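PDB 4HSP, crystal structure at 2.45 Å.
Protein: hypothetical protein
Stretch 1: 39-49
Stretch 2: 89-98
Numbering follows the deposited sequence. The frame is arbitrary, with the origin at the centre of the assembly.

Stretch 1, residues 39-49: ASQQSPNAPVV
Stretch 2 (89-98) VPPPPSNQIV

Four consecutive prolines, Pro 90 to Pro 93, form one side of this contact, and because none of them has an amide hydrogen, bonding falls to carbonyls, side chains and the first free NH after the run, that of Ser 94. Neither contacting segment pairs as a sheet. The chains run in the same direction, with Ser 40 CA 5.6 Å from Pro 90 CA. Gln 41 CA lies 5.2 Å from Pro 91 CA, Ser 43 CA lies 4.8 Å from Pro 93 CA, and Pro 44 CA lies 5.0 Å from Ser 94 CA. Together the stretches bury 492 Å².

The prolines are extended, phi -58 to -68° and psi 149 to 170°, each ring C-gamma exo. Pro 91 points toward stretch 1 and Pro 92 away. Ser 40 (-49/-50) sets its CB 3.8 Å from Pro 91 CD. Gln 41 (-95/108) leaves sideways, chi1 and chi2 both t and chi3 48°. Its CB lies 3.9 Å from Pro 91 CB, so the aliphatic stem covers the ring while the amide reaches the backbone beyond: Gln 41 NE2 donates to Pro 92 O at 3.0 Å and 169°, nearly linear. The same NE2 sits 3.4 Å from Ile 97 CD1.

A water bridges the N-terminal end of the contact, donating to Ser 40 O at 2.7 Å and weakly to Pro 91 O at 3.4 Å, and accepting from Gln 42 N at 2.9 Å.

Ser 43 (-127/80) then presents its carbonyl: Ser 94 N donates to Ser 43 O at 2.9 Å and 159°, while Pro 93 CA makes a CA-H...O contact to that oxygen at 3.5 Å. Stretch 1 bends through Pro 44 (-86/-3) and Asn 45 (-141/48), both with CB away, and returns at Ala 46 (-65/143). Ser 94 (-63/-11), chi1 p, points toward this bend, and its OG accepts from Ala 46 N at 2.9 Å. A second water donates to Ala 46 O at 2.8 Å and hydrogen-bonds Ser 94 OG at 2.7 Å.

Ala 46 CB points toward stretch 2, 4.3 Å from Pro 93 CB and 3.5 Å from Asn 95 CG. Asn 95 (-100/12; chi1 p, chi2 -3°) closes the contact, its ND2 donating to Pro 47 O at 2.7 Å and 148°; the CA-to-CB bond of Pro 47 (-56/143) points away. Next in sequence, Gln 96 N donates to Pro 93 O at 2.9 Å, tying the turn that follows the prolines.

The rule is economical: proline supplies an extended surface and acceptors, and polar side chains from both stretches bond to backbone across the gap.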

# COMPACT_ATOMS: atom_id res chain seq x y z
N ALA A 39 3.94 -0.36 -27.47
CA ALA A 39 5.34 -0.75 -27.36
C ALA A 39 5.77 -1.17 -25.95
O ALA A 39 6.83 -1.77 -25.83
CB ALA A 39 6.23 0.38 -27.84
N SER A 40 4.96 -0.90 -24.91
CA SER A 40 5.28 -1.26 -23.51
C SER A 40 5.74 -2.72 -23.38
O SER A 40 6.78 -2.98 -22.77
CB SER A 40 4.08 -1.03 -22.60
OG SER A 40 3.50 0.24 -22.81
N GLN A 41 4.95 -3.67 -23.96
CA GLN A 41 5.24 -5.11 -23.88
C GLN A 41 6.02 -5.51 -25.12
O GLN A 41 5.47 -5.53 -26.22
CB GLN A 41 3.95 -5.93 -23.70
CG GLN A 41 4.16 -7.44 -23.66
CD GLN A 41 2.85 -8.15 -23.51
OE1 GLN A 41 1.87 -7.86 -24.21
NE2 GLN A 41 2.79 -9.07 -22.59
N GLN A 42 7.32 -5.79 -24.94
CA GLN A 42 8.20 -6.07 -26.06
C GLN A 42 8.06 -7.46 -26.66
O GLN A 42 8.39 -7.62 -27.83
CB GLN A 42 9.65 -5.74 -25.73
CG GLN A 42 9.94 -4.24 -25.97
CD GLN A 42 9.58 -3.71 -27.37
OE1 GLN A 42 10.24 -4.01 -28.38
NE2 GLN A 42 8.56 -2.88 -27.45
N SER A 43 7.50 -8.44 -25.91
CA SER A 43 7.24 -9.77 -26.47
C SER A 43 5.75 -10.10 -26.21
O SER A 43 5.42 -10.82 -25.27
CB SER A 43 8.19 -10.82 -25.89
OG SER A 43 9.51 -10.31 -25.75
N PRO A 44 4.84 -9.55 -27.05
CA PRO A 44 3.41 -9.77 -26.82
C PRO A 44 2.88 -11.06 -27.44
O PRO A 44 1.69 -11.37 -27.29
CB PRO A 44 2.78 -8.55 -27.47
CG PRO A 44 3.68 -8.22 -28.60
CD PRO A 44 5.06 -8.65 -28.21
N ASN A 45 3.73 -11.80 -28.16
CA ASN A 45 3.28 -13.03 -28.77
C ASN A 45 4.40 -14.09 -28.66
O ASN A 45 4.74 -14.79 -29.62
CB ASN A 45 2.77 -12.79 -30.20
CG ASN A 45 3.64 -11.97 -31.12
OD1 ASN A 45 4.84 -12.23 -31.31
ND2 ASN A 45 3.00 -11.03 -31.80
N ALA A 46 4.93 -14.20 -27.42
CA ALA A 46 6.01 -15.09 -27.03
C ALA A 46 5.57 -16.56 -27.16
O ALA A 46 4.38 -16.85 -26.92
CB ALA A 46 6.42 -14.77 -25.61
N PRO A 47 6.47 -17.50 -27.58
CA PRO A 47 6.07 -18.93 -27.69
C PRO A 47 5.51 -19.52 -26.37
O PRO A 47 5.96 -19.17 -25.28
CB PRO A 47 7.36 -19.63 -28.10
CG PRO A 47 8.20 -18.56 -28.71
CD PRO A 47 7.89 -17.32 -27.93
N VAL A 48 4.49 -20.39 -26.48
CA VAL A 48 3.80 -21.02 -25.34
C VAL A 48 4.00 -22.55 -25.31
O VAL A 48 4.28 -23.16 -26.36
CB VAL A 48 2.28 -20.65 -25.32
CG1 VAL A 48 2.07 -19.16 -25.10
CG2 VAL A 48 1.55 -21.14 -26.58
N VAL A 49 3.87 -23.16 -24.11
CA VAL A 49 3.97 -24.61 -23.87
C VAL A 49 2.58 -25.19 -24.05
O VAL A 49 1.75 -25.11 -23.14
CB VAL A 49 4.59 -24.96 -22.49
CG1 VAL A 49 4.73 -26.47 -22.30
CG2 VAL A 49 5.93 -24.27 -22.29
N VAL A 89 6.95 -1.02 -13.86
CA VAL A 89 7.93 -1.50 -14.84
C VAL A 89 7.16 -2.00 -16.06
O VAL A 89 5.98 -2.32 -15.91
CB VAL A 89 8.85 -2.62 -14.26
CG1 VAL A 89 9.85 -2.08 -13.23
CG2 VAL A 89 8.03 -3.78 -13.68
N PRO A 90 7.80 -2.17 -17.24
CA PRO A 90 7.07 -2.72 -18.41
C PRO A 90 6.44 -4.10 -18.19
O PRO A 90 6.93 -4.88 -17.38
CB PRO A 90 8.16 -2.82 -19.49
CG PRO A 90 9.15 -1.80 -19.12
CD PRO A 90 9.18 -1.78 -17.62
N PRO A 91 5.35 -4.43 -18.93
CA PRO A 91 4.76 -5.78 -18.79
C PRO A 91 5.75 -6.92 -19.08
O PRO A 91 6.62 -6.76 -19.96
CB PRO A 91 3.66 -5.79 -19.86
CG PRO A 91 3.39 -4.40 -20.16
CD PRO A 91 4.63 -3.63 -19.93
N PRO A 92 5.60 -8.10 -18.42
CA PRO A 92 6.46 -9.26 -18.77
C PRO A 92 6.14 -9.80 -20.17
O PRO A 92 5.10 -9.41 -20.72
CB PRO A 92 6.09 -10.31 -17.70
CG PRO A 92 5.27 -9.63 -16.70
CD PRO A 92 4.62 -8.46 -17.38
N PRO A 93 6.95 -10.72 -20.76
CA PRO A 93 6.53 -11.36 -22.04
C PRO A 93 5.20 -12.09 -21.86
O PRO A 93 4.86 -12.47 -20.73
CB PRO A 93 7.67 -12.33 -22.35
CG PRO A 93 8.80 -11.86 -21.53
CD PRO A 93 8.21 -11.32 -20.28
N SER A 94 4.42 -12.28 -22.95
CA SER A 94 3.07 -12.87 -22.88
C SER A 94 3.03 -14.33 -22.38
O SER A 94 1.95 -14.84 -22.07
CB SER A 94 2.38 -12.77 -24.23
OG SER A 94 3.14 -13.38 -25.25
N ASN A 95 4.19 -14.99 -22.27
CA ASN A 95 4.27 -16.36 -21.78
C ASN A 95 4.71 -16.36 -20.31
O ASN A 95 5.03 -17.40 -19.74
CB ASN A 95 5.16 -17.24 -22.66
CG ASN A 95 6.59 -16.80 -22.82
OD1 ASN A 95 7.02 -15.76 -22.30
ND2 ASN A 95 7.37 -17.57 -23.58
N GLN A 96 4.69 -15.16 -19.69
CA GLN A 96 4.99 -14.91 -18.28
C GLN A 96 3.80 -14.10 -17.69
O GLN A 96 3.96 -13.33 -16.75
CB GLN A 96 6.37 -14.20 -18.09
CG GLN A 96 7.60 -15.04 -18.51
CD GLN A 96 7.92 -16.21 -17.59
OE1 GLN A 96 8.74 -16.10 -16.68
NE2 GLN A 96 7.30 -17.37 -17.84
N ILE A 97 2.61 -14.31 -18.27
CA ILE A 97 1.33 -13.71 -17.86
C ILE A 97 0.22 -14.74 -18.04
O ILE A 97 0.17 -15.41 -19.06
CB ILE A 97 0.96 -12.38 -18.62
CG1 ILE A 97 2.16 -11.41 -18.77
CG2 ILE A 97 -0.27 -11.70 -17.96
CD1 ILE A 97 1.83 -10.03 -19.42
N VAL A 98 -0.67 -14.83 -17.05
CA VAL A 98 -1.89 -15.62 -17.08
C VAL A 98 -3.09 -14.67 -16.88
O VAL A 98 -3.13 -13.92 -15.90
CB VAL A 98 -1.90 -16.76 -16.01
CG1 VAL A 98 -3.13 -17.65 -16.17
CG2 VAL A 98 -0.62 -17.59 -16.07
O HOH W 1 8.36 -5.08 -22.30
O HOH W 2 2.15 -15.90 -25.53